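Local coordinates for protein EH1AB1 (Metagenome, PDB 6I8F) that probably hydrolyses esters through an alpha/beta-hydrolase-type serine active site, at residues V50-E55 and I107-T112; E58-V64 and T112-R118; E63-N69 and F81-L87. All coordinates share one frame; numbering follows the deposited sequence.

Contact 1. Residues V50-E55 and I107-T112; sequences VDKMSE and IGNIET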
loop_
_atom_site.group_PDB
_atom_site.type_symbol
_atom_site.label_atom_id
_atom_site.label_comp_id
_atom_site.label_asym_id
_atom_site.label_seq_id
_atom_site.Cartn_x
_atom_site.Cartn_y
_atom_site.Cartn_z
ATOM N N VAL A 50 17.449 -21.126 -17.655
ATOM C CA VAL A 50 16.672 -19.949 -17.321
ATOM C C VAL A 50 16.912 -19.578 -15.848
ATOM O O VAL A 50 16.882 -18.396 -15.507
ATOM C CB VAL A 50 15.176 -20.117 -17.637
ATOM C CG1 VAL A 50 14.371 -18.912 -17.185
ATOM C CG2 VAL A 50 14.934 -20.360 -19.117
ATOM N N ASP A 51 17.148 -20.576 -14.990
ATOM C CA ASP A 51 17.437 -20.324 -13.575
ATOM C C ASP A 51 18.711 -19.473 -13.445
ATOM O O ASP A 51 18.739 -18.553 -12.644
ATOM C CB ASP A 51 17.513 -21.614 -12.757
ATOM C CG ASP A 51 16.147 -22.202 -12.418
ATOM O OD1 ASP A 51 15.126 -21.526 -12.694
ATOM O OD2 ASP A 51 16.116 -23.327 -11.871
ATOM N N LYS A 52 19.755 -19.787 -14.223
ATOM C CA LYS A 52 21.000 -19.010 -14.188
ATOM C C LYS A 52 20.735 -17.568 -14.642
ATOM O O LYS A 52 21.279 -16.656 -14.087
ATOM C CB LYS A 52 22.084 -19.642 -15.065
ATOM C CG LYS A 52 22.790 -20.835 -14.438
ATOM C CD LYS A 52 23.514 -21.690 -15.460
ATOM C CE LYS A 52 23.597 -23.155 -15.085
ATOM N NZ LYS A 52 24.776 -23.426 -14.227
ATOM N N MET A 53 19.913 -17.394 -15.674
ATOM C CA MET A 53 19.535 -16.078 -16.156
ATOM C C MET A 53 18.758 -15.316 -15.071
ATOM O O MET A 53 18.972 -14.132 -14.896
ATOM C CB MET A 53 18.669 -16.183 -17.411
ATOM C CG MET A 53 19.408 -16.756 -18.598
ATOM S SD MET A 53 18.267 -16.991 -19.979
ATOM C CE MET A 53 18.128 -15.300 -20.552
ATOM N N SER A 54 17.857 -16.012 -14.362
ATOM C CA SER A 54 17.082 -15.418 -13.285
ATOM C C SER A 54 18.008 -15.001 -12.137
ATOM O O SER A 54 17.920 -13.880 -11.681
ATOM C CB SER A 54 15.990 -16.320 -12.811
ATOM O OG SER A 54 15.078 -16.555 -13.866
ATOM N N GLU A 55 18.917 -15.888 -11.718
ATOM C CA GLU A 55 19.906 -15.534 -10.699
ATOM C C GLU A 55 20.656 -14.253 -11.081
ATOM O O GLU A 55 20.879 -13.376 -10.233
ATOM C CB GLU A 55 20.948 -16.631 -10.526
ATOM C CG GLU A 55 20.459 -17.796 -9.717
ATOM C CD GLU A 55 21.579 -18.680 -9.203
ATOM O OE1 GLU A 55 22.563 -18.136 -8.614
ATOM O OE2 GLU A 55 21.460 -19.904 -9.383
ATOM N N ILE A 107 10.063 -23.715 -12.915
ATOM C CA ILE A 107 11.426 -23.195 -12.735
ATOM C C ILE A 107 11.460 -22.295 -11.491
ATOM O O ILE A 107 10.466 -22.167 -10.775
ATOM C CB ILE A 107 11.887 -22.449 -14.000
ATOM C CG1 ILE A 107 11.119 -21.138 -14.202
ATOM C CG2 ILE A 107 11.801 -23.359 -15.219
ATOM C CD1 ILE A 107 11.497 -20.397 -15.449
ATOM N N GLY A 108 12.611 -21.661 -11.259
ATOM C CA GLY A 108 12.856 -20.899 -10.041
ATOM C C GLY A 108 13.234 -21.809 -8.888
ATOM O O GLY A 108 12.869 -22.990 -8.843
ATOM N N ASN A 109 13.959 -21.240 -7.927
ATOM C CA ASN A 109 14.367 -21.943 -6.711
ATOM C C ASN A 109 14.783 -20.866 -5.703
ATOM O O ASN A 109 14.604 -19.663 -5.958
ATOM C CB ASN A 109 15.490 -22.951 -7.001
ATOM C CG ASN A 109 16.648 -22.301 -7.724
ATOM O OD1 ASN A 109 17.170 -21.291 -7.263
ATOM N ND2 ASN A 109 17.006 -22.812 -8.894
ATOM N N ILE A 110 15.376 -21.284 -4.588
ATOM C CA ILE A 110 15.799 -20.336 -3.568
ATOM C C ILE A 110 16.816 -19.336 -4.162
ATOM O O ILE A 110 16.773 -18.140 -3.826
ATOM C CB ILE A 110 16.291 -21.077 -2.311
ATOM C CG1 ILE A 110 15.105 -21.775 -1.630
ATOM C CG2 ILE A 110 17.014 -20.125 -1.360
ATOM C CD1 ILE A 110 15.465 -22.625 -0.426
ATOM N N GLU A 111 17.674 -19.783 -5.091
ATOM C CA GLU A 111 18.760 -18.937 -5.571
ATOM C C GLU A 111 18.251 -17.844 -6.521
ATOM O O GLU A 111 18.848 -16.784 -6.578
ATOM C CB GLU A 111 19.848 -19.741 -6.285
ATOM C CG GLU A 111 20.534 -20.759 -5.408
ATOM C CD GLU A 111 21.243 -20.224 -4.174
ATOM O OE1 GLU A 111 21.577 -19.021 -4.121
ATOM O OE2 GLU A 111 21.454 -21.025 -3.267
ATOM N N THR A 112 17.207 -18.131 -7.307
ATOM C CA THR A 112 16.696 -17.186 -8.323
ATOM C C THR A 112 16.080 -15.948 -7.652
ATOM O O THR A 112 15.955 -14.903 -8.288
ATOM C CB THR A 112 15.696 -17.873 -9.264
ATOM O OG1 THR A 112 14.622 -18.414 -8.492
ATOM C CG2 THR A 112 16.323 -18.984 -10.082
HETATM O O HOH W 1 14.383 -24.608 -10.585
HETATM O O HOH W 2 19.817 -21.941 -9.984
#
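Asp-51, on helix 43-55, turns its carboxylate onto the backbone at Gly-108. The N of Gly-108 donates to OD1 of Asp-51 at 2.9 Å, with an N-H...O angle of 157°; it reaches that oxygen on its syn side, somewhat out of the carboxylate plane. A water donates both to Asp-51 OD2 and to Gly-108 O, so the carboxylate holds Gly-108 N directly and Gly-108 O through water. Beside this site the packing is close. The methyl CG2 of Thr-112 lies 3.5 Å from Asp-51 O and 3.8 Å from Ser-54 CB. With chi1 at 58°, OG1 of Thr-112 stands between its own N and carbonyl carbon and donates to Asn-109 O at 2.8 Å, which presents the methyl to the helix. Val-50 CG1 meets Ile-107 CD1 at 3.7 Å, the one contact here between purely apolar side chains.

The Glu-55 end is looser. OE2 of Glu-55 only brushes Glu-111 CB, at 3.5 Å, and a water links the same OE2 to Asn-109 ND2. The two carboxylates do not pair, and Glu-111 instead makes a salt bridge with Arg-82. Asn-109 OD1 accepts from the N of Thr-112 three residues on, an Asx motif that shapes the turn leading into helix 114-124. This turn closely follows an HGGG sequence, as in the oxyanion-hole motif of hormone-sensitive-lipase-type esterases, and probably serving the same role here.

Contact 2. Residues E58-V64 and T112-R118; sequences EADPPEV and THDSTCR. With GOL (glycerol), chain H.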
loop_
_atom_site.group_PDB
_atom_site.type_symbol
_atom_site.label_atom_id
_atom_site.label_comp_id
_atom_site.label_asym_id
_atom_site.label_seq_id
_atom_site.Cartn_x
_atom_site.Cartn_y
_atom_site.Cartn_z
ATOM N N GLU A 58 18.676 -10.701 -10.929
ATOM C CA GLU A 58 18.457 -10.017 -9.669
ATOM C C GLU A 58 19.571 -8.991 -9.455
ATOM O O GLU A 58 20.695 -9.188 -9.910
ATOM C CB GLU A 58 18.548 -10.955 -8.473
ATOM C CG GLU A 58 17.463 -12.005 -8.383
ATOM C CD GLU A 58 17.337 -12.540 -6.972
ATOM O OE1 GLU A 58 18.292 -13.223 -6.518
ATOM O OE2 GLU A 58 16.321 -12.197 -6.292
ATOM N N ALA A 59 19.247 -7.928 -8.717
ATOM C CA ALA A 59 20.246 -7.022 -8.151
ATOM C C ALA A 59 21.268 -7.830 -7.329
ATOM O O ALA A 59 20.982 -8.943 -6.881
ATOM C CB ALA A 59 19.547 -5.986 -7.296
ATOM N N ASP A 60 22.449 -7.251 -7.099
ATOM C CA ASP A 60 23.449 -7.878 -6.243
ATOM C C ASP A 60 22.882 -8.098 -4.845
ATOM O O ASP A 60 22.146 -7.260 -4.333
ATOM C CB ASP A 60 24.720 -7.040 -6.156
ATOM C CG ASP A 60 25.526 -7.079 -7.441
ATOM O OD1 ASP A 60 25.342 -8.024 -8.226
ATOM O OD2 ASP A 60 26.314 -6.153 -7.643
ATOM N N PRO A 61 23.189 -9.244 -4.201
ATOM C CA PRO A 61 22.619 -9.554 -2.893
ATOM C C PRO A 61 23.109 -8.602 -1.811
ATOM O O PRO A 61 24.310 -8.491 -1.588
ATOM C CB PRO A 61 23.087 -10.988 -2.621
ATOM C CG PRO A 61 24.337 -11.132 -3.462
ATOM C CD PRO A 61 24.031 -10.339 -4.716
ATOM N N PRO A 62 22.204 -7.903 -1.088
ATOM C CA PRO A 62 22.609 -7.117 0.073
ATOM C C PRO A 62 22.967 -8.047 1.240
ATOM O O PRO A 62 22.438 -9.186 1.349
ATOM C CB PRO A 62 21.387 -6.256 0.397
ATOM C CG PRO A 62 20.217 -7.058 -0.131
ATOM C CD PRO A 62 20.750 -7.903 -1.275
ATOM N N GLU A 63 23.860 -7.565 2.105
ATOM C CA GLU A 63 24.193 -8.279 3.328
ATOM C C GLU A 63 22.946 -8.318 4.222
ATOM O O GLU A 63 22.191 -7.350 4.304
ATOM C CB GLU A 63 25.369 -7.617 4.066
ATOM C CG GLU A 63 26.713 -7.870 3.415
ATOM C CD GLU A 63 27.092 -9.343 3.274
ATOM O OE1 GLU A 63 27.053 -10.071 4.295
ATOM O OE2 GLU A 63 27.376 -9.772 2.130
ATOM N N VAL A 64 22.749 -9.462 4.874
ATOM C CA VAL A 64 21.778 -9.628 5.945
ATOM C C VAL A 64 22.544 -10.042 7.213
ATOM O O VAL A 64 23.743 -10.244 7.152
ATOM C CB VAL A 64 20.698 -10.652 5.554
ATOM C CG1 VAL A 64 19.866 -10.163 4.378
ATOM C CG2 VAL A 64 21.293 -12.014 5.258
ATOM N N THR A 112 17.207 -18.131 -7.307
ATOM C CA THR A 112 16.696 -17.186 -8.323
ATOM C C THR A 112 16.080 -15.948 -7.652
ATOM O O THR A 112 15.955 -14.903 -8.288
ATOM C CB THR A 112 15.696 -17.873 -9.264
ATOM O OG1 THR A 112 14.622 -18.414 -8.492
ATOM C CG2 THR A 112 16.323 -18.984 -10.082
ATOM N N HIS A 113 15.680 -16.075 -6.382
ATOM C CA HIS A 113 14.971 -15.014 -5.648
ATOM C C HIS A 113 15.724 -14.618 -4.367
ATOM O O HIS A 113 15.173 -13.946 -3.514
ATOM C CB HIS A 113 13.543 -15.483 -5.337
ATOM C CG HIS A 113 12.654 -15.520 -6.541
ATOM N ND1 HIS A 113 12.859 -16.414 -7.591
ATOM C CD2 HIS A 113 11.570 -14.778 -6.864
ATOM C CE1 HIS A 113 11.925 -16.217 -8.505
ATOM N NE2 HIS A 113 11.118 -15.212 -8.079
ATOM N N ASP A 114 16.995 -15.016 -4.262
ATOM C CA ASP A 114 17.829 -14.828 -3.061
ATOM C C ASP A 114 18.055 -13.337 -2.750
ATOM O O ASP A 114 17.867 -12.910 -1.611
ATOM C CB ASP A 114 19.159 -15.563 -3.228
ATOM C CG ASP A 114 20.104 -15.354 -2.061
ATOM O OD1 ASP A 114 19.886 -16.000 -1.019
ATOM O OD2 ASP A 114 21.028 -14.522 -2.198
ATOM N N SER A 115 18.473 -12.551 -3.749
ATOM C CA SER A 115 18.722 -11.109 -3.557
ATOM C C SER A 115 17.431 -10.379 -3.144
ATOM O O SER A 115 17.474 -9.437 -2.328
ATOM C CB SER A 115 19.333 -10.467 -4.790
ATOM O OG SER A 115 20.645 -10.976 -5.050
ATOM N N THR A 116 16.305 -10.808 -3.725
ATOM C CA THR A 116 14.990 -10.264 -3.456
ATOM C C THR A 116 14.573 -10.561 -2.013
ATOM O O THR A 116 14.046 -9.682 -1.328
ATOM C CB THR A 116 13.954 -10.805 -4.445
ATOM O OG1 THR A 116 14.370 -10.380 -5.746
ATOM C CG2 THR A 116 12.547 -10.339 -4.134
ATOM N N CYS A 117 14.767 -11.803 -1.563
ATOM C CA CYS A 117 14.415 -12.177 -0.200
ATOM C C CYS A 117 15.284 -11.428 0.813
ATOM O O CYS A 117 14.774 -10.998 1.844
ATOM C CB CYS A 117 14.531 -13.672 0.028
ATOM S SG CYS A 117 13.157 -14.576 -0.731
ATOM N N ARG A 118 16.569 -11.262 0.490
ATOM C CA ARG A 118 17.500 -10.513 1.343
ATOM C C ARG A 118 16.972 -9.087 1.525
ATOM O O ARG A 118 16.921 -8.574 2.649
ATOM C CB ARG A 118 18.912 -10.496 0.745
ATOM C CG ARG A 118 19.679 -11.797 0.921
ATOM C CD ARG A 118 20.885 -11.834 -0.003
ATOM N NE ARG A 118 21.744 -12.996 0.230
ATOM C CZ ARG A 118 22.764 -13.038 1.093
ATOM N NH1 ARG A 118 23.130 -11.955 1.768
ATOM N NH2 ARG A 118 23.411 -14.180 1.273
HETATM C C1 GOL H . 24.477 -12.503 4.640
HETATM O O1 GOL H . 24.952 -11.433 3.866
HETATM C C2 GOL H . 25.661 -13.261 5.143
HETATM O O2 GOL H . 25.246 -13.630 6.461
HETATM C C3 GOL H . 25.945 -14.438 4.216
HETATM O O3 GOL H . 25.822 -14.053 2.833
#
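Glu-58, Arg-118 and Ser-115 bury the most surface here, and between them they carry the polar links between loop 58-64 and the start of helix 114-124. The Glu-58 carboxylate lies over the first turn. Its OE1 accepts from Ser-115 N at 2.9 Å on the syn side, while OE2 takes two donors: Thr-116 N at 2.9 Å, from above the carboxylate plane, and Thr-116 OG1 at 2.7 Å, near the plane on the anti side. Three bonds thus fix the rotation of this buried group, and the amides of the helix N terminus would probably favour its ionised form. Ser-115, with chi1 -66° setting OG beside its own N, sends that hydroxyl to Ala-59 O at 2.8 Å; Pro-61 CB packs on Ser-115 OG.

Arg-118 runs extended from CG to NE along the two prolines, its CD 3.5 Å from Pro-61 CB. At the guanidinium edge, NH1 donates to Pro-62 O (2.9 Å, 157°) and to O1 of a glycerol, probably from the crystallisation liquor, while NE makes a salt bridge with Asp-114 OD2 at 3.0 Å. A leucine in its place would probably leave Pro-62 O without this donor and Asp-114 OD2 without its guanidinium mate.

Asp-114 OD1 turns to Tyr-84 and Arg-82 on strand 78-85, and the Arg-118 side chain also packs on Tyr-84. The helix start therefore sits between the loop and that strand, while Thr-112, just before the helix, leads back to helix 43-55.

Contact 3. Residues E63-N69 and F81-L87; sequences EVAEVAN and FRRYRPL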
loop_
_atom_site.group_PDB
_atom_site.type_symbol
_atom_site.label_atom_id
_atom_site.label_comp_id
_atom_site.label_asym_id
_atom_site.label_seq_id
_atom_site.Cartn_x
_atom_site.Cartn_y
_atom_site.Cartn_z
ATOM N N GLU A 63 23.860 -7.565 2.105
ATOM C CA GLU A 63 24.193 -8.279 3.328
ATOM C C GLU A 63 22.946 -8.318 4.222
ATOM O O GLU A 63 22.191 -7.350 4.304
ATOM C CB GLU A 63 25.369 -7.617 4.066
ATOM C CG GLU A 63 26.713 -7.870 3.415
ATOM C CD GLU A 63 27.092 -9.343 3.274
ATOM O OE1 GLU A 63 27.053 -10.071 4.295
ATOM O OE2 GLU A 63 27.376 -9.772 2.130
ATOM N N VAL A 64 22.749 -9.462 4.874
ATOM C CA VAL A 64 21.778 -9.628 5.945
ATOM C C VAL A 64 22.544 -10.042 7.213
ATOM O O VAL A 64 23.743 -10.244 7.152
ATOM C CB VAL A 64 20.698 -10.652 5.554
ATOM C CG1 VAL A 64 19.866 -10.163 4.378
ATOM C CG2 VAL A 64 21.293 -12.014 5.258
ATOM N N ALA A 65 21.846 -10.154 8.350
ATOM C CA ALA A 65 22.483 -10.530 9.610
ATOM C C ALA A 65 22.960 -11.979 9.528
ATOM O O ALA A 65 24.012 -12.324 10.066
ATOM C CB ALA A 65 21.530 -10.348 10.767
ATOM N N GLU A 66 22.171 -12.827 8.857
ATOM C CA GLU A 66 22.454 -14.260 8.826
ATOM C C GLU A 66 21.601 -14.928 7.745
ATOM O O GLU A 66 20.466 -14.528 7.507
ATOM C CB GLU A 66 22.152 -14.828 10.211
ATOM C CG GLU A 66 22.462 -16.282 10.384
ATOM C CD GLU A 66 21.757 -16.866 11.595
ATOM O OE1 GLU A 66 22.389 -16.896 12.686
ATOM O OE2 GLU A 66 20.588 -17.286 11.453
ATOM N N VAL A 67 22.160 -15.965 7.122
ATOM C CA VAL A 67 21.426 -16.815 6.206
ATOM C C VAL A 67 21.636 -18.267 6.650
ATOM O O VAL A 67 22.762 -18.688 6.840
ATOM C CB VAL A 67 21.862 -16.586 4.745
ATOM C CG1 VAL A 67 21.151 -17.524 3.790
ATOM C CG2 VAL A 67 21.643 -15.146 4.320
ATOM N N ALA A 68 20.525 -18.998 6.797
ATOM C CA ALA A 68 20.484 -20.351 7.320
ATOM C C ALA A 68 19.803 -21.280 6.304
ATOM O O ALA A 68 18.727 -20.956 5.788
ATOM C CB ALA A 68 19.759 -20.368 8.639
ATOM N N ASN A 69 20.441 -22.430 6.052
ATOM C CA ASN A 69 19.939 -23.482 5.168
ATOM C C ASN A 69 19.608 -24.723 5.997
ATOM O O ASN A 69 20.368 -25.125 6.878
ATOM C CB ASN A 69 20.936 -23.880 4.072
ATOM C CG ASN A 69 21.241 -22.758 3.100
ATOM O OD1 ASN A 69 20.404 -21.911 2.818
ATOM N ND2 ASN A 69 22.441 -22.748 2.565
ATOM N N PHE A 81 14.656 -25.058 2.887
ATOM C CA PHE A 81 14.345 -23.661 3.136
ATOM C C PHE A 81 15.651 -22.882 3.313
ATOM O O PHE A 81 16.715 -23.458 3.606
ATOM C CB PHE A 81 13.449 -23.529 4.365
ATOM C CG PHE A 81 14.066 -24.085 5.620
ATOM C CD1 PHE A 81 14.977 -23.334 6.349
ATOM C CD2 PHE A 81 13.767 -25.368 6.049
ATOM C CE1 PHE A 81 15.569 -23.856 7.491
ATOM C CE2 PHE A 81 14.345 -25.881 7.202
ATOM C CZ PHE A 81 15.254 -25.126 7.917
ATOM N N ARG A 82 15.548 -21.561 3.153
ATOM C CA ARG A 82 16.624 -20.664 3.505
ATOM C C ARG A 82 16.036 -19.509 4.321
ATOM O O ARG A 82 15.075 -18.877 3.901
ATOM C CB ARG A 82 17.355 -20.215 2.243
ATOM C CG ARG A 82 18.424 -19.166 2.509
ATOM C CD ARG A 82 19.238 -18.889 1.275
ATOM N NE ARG A 82 19.942 -20.068 0.803
ATOM C CZ ARG A 82 20.435 -20.192 -0.424
ATOM N NH1 ARG A 82 20.436 -19.157 -1.245
ATOM N NH2 ARG A 82 20.896 -21.360 -0.837
ATOM N N ARG A 83 16.580 -19.300 5.519
ATOM C CA ARG A 83 16.132 -18.252 6.423
ATOM C C ARG A 83 17.082 -17.064 6.300
ATOM O O ARG A 83 18.309 -17.240 6.253
ATOM C CB ARG A 83 16.104 -18.705 7.886
ATOM C CG ARG A 83 15.436 -20.052 8.103
ATOM C CD ARG A 83 15.004 -20.236 9.541
ATOM N NE ARG A 83 16.131 -20.475 10.419
ATOM C CZ ARG A 83 16.214 -20.070 11.680
ATOM N NH1 ARG A 83 15.447 -19.086 12.127
ATOM N NH2 ARG A 83 17.082 -20.648 12.489
ATOM N N TYR A 84 16.487 -15.870 6.238
ATOM C CA TYR A 84 17.216 -14.633 6.180
ATOM C C TYR A 84 16.850 -13.778 7.398
ATOM O O TYR A 84 15.676 -13.448 7.601
ATOM C CB TYR A 84 16.863 -13.873 4.905
ATOM C CG TYR A 84 17.022 -14.629 3.614
ATOM C CD1 TYR A 84 16.008 -15.440 3.116
ATOM C CD2 TYR A 84 18.162 -14.473 2.843
ATOM C CE1 TYR A 84 16.136 -16.094 1.898
ATOM C CE2 TYR A 84 18.305 -15.123 1.628
ATOM C CZ TYR A 84 17.287 -15.926 1.145
ATOM O OH TYR A 84 17.436 -16.552 -0.062
ATOM N N ARG A 85 17.857 -13.449 8.209
ATOM C CA ARG A 85 17.679 -12.596 9.370
ATOM C C ARG A 85 18.016 -11.171 8.951
ATOM O O ARG A 85 19.100 -10.933 8.416
ATOM C CB ARG A 85 18.557 -13.097 10.518
ATOM C CG ARG A 85 18.417 -12.295 11.803
ATOM C CD ARG A 85 18.962 -13.038 13.006
ATOM N NE ARG A 85 18.571 -12.331 14.201
ATOM C CZ ARG A 85 17.476 -12.559 14.923
ATOM N NH1 ARG A 85 16.777 -13.676 14.788
ATOM N NH2 ARG A 85 17.108 -11.647 15.804
ATOM N N PRO A 86 17.109 -10.192 9.167
ATOM C CA PRO A 86 17.355 -8.809 8.757
ATOM C C PRO A 86 18.543 -8.174 9.504
ATOM O O PRO A 86 18.731 -8.427 10.691
ATOM C CB PRO A 86 16.057 -8.060 9.105
ATOM C CG PRO A 86 15.328 -8.951 10.095
ATOM C CD PRO A 86 15.823 -10.359 9.865
ATOM N N LEU A 87 19.332 -7.364 8.795
ATOM C CA LEU A 87 20.346 -6.523 9.425
ATOM C C LEU A 87 19.729 -5.732 10.575
ATOM O O LEU A 87 18.668 -5.134 10.413
ATOM C CB LEU A 87 20.896 -5.532 8.406
ATOM C CG LEU A 87 22.002 -6.040 7.498
ATOM C CD1 LEU A 87 22.508 -4.890 6.635
ATOM C CD2 LEU A 87 23.137 -6.658 8.302
HETATM O O HOH W 3 18.767 -16.862 9.571
#
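Asn-69 and Arg-82 form the side-chain bond of this antiparallel beta hairpin, made by strands 66-73 and 78-85. NE of Arg-82 donates to OD1 of Asn-69 at 2.8 Å and 167°, meeting a lone pair in the amide plane, while OD1 lies at the guanidinium edge. The remaining guanidinium nitrogens serve Glu-111 and Asp-114, so three acceptors hold the group.

Backbone bonds set the register. Ala-68 and Arg-83 are a hydrogen-bonded pair, with Arg-83 N to Ala-68 O at 2.7 Å and Ala-68 N to Arg-83 O at 2.9 Å. Farther along, Arg-85 N donates nearly straight to Glu-66 O, and Ala-65 N to Arg-85 O closes the end. The axes of the short strands run 164° apart, close to fully antiparallel. A water donates to Glu-66 OE2 and, weakly, to Arg-83 O.

The packing divides by face. Ala-68 CB lies 4.0 Å from Arg-83 NE on the side that also carries Glu-66 and Arg-85. On the other, Val-67 CG2 rests 3.8 Å from Tyr-84 CD2, the two side chains pointing the same way against helix 114-124, where Tyr-84 OH bonds to Asp-114. With chi1 at 177°, Val-67 directs CG1 anti to its N and over the aliphatic part of Arg-82, where it sits 3.4 Å from both CG and CD.

Overall arrangement
From the N terminus, the first contact met is on helix 43-55, and contact 1 closes a long loop by joining its last turn to the segment 107-112 before helix 114-124. The chain then runs through 58-64, which contact 2 ties to the start of that helix; the segments of contacts 1 and 2 alternate, so the two loops cross, meeting at Thr-112. Contact 3, the hairpin 63-69 with 81-87, is nested inside both loops and shares Glu-63 and Val-64 with contact 2. Salt bridges from Arg-82 to Glu-111 and to Asp-114 link the hairpin to the other two. Together they bind helix 43-55, the helix 114-124 start, the edge strand 66-73 and its neighbour 78-85.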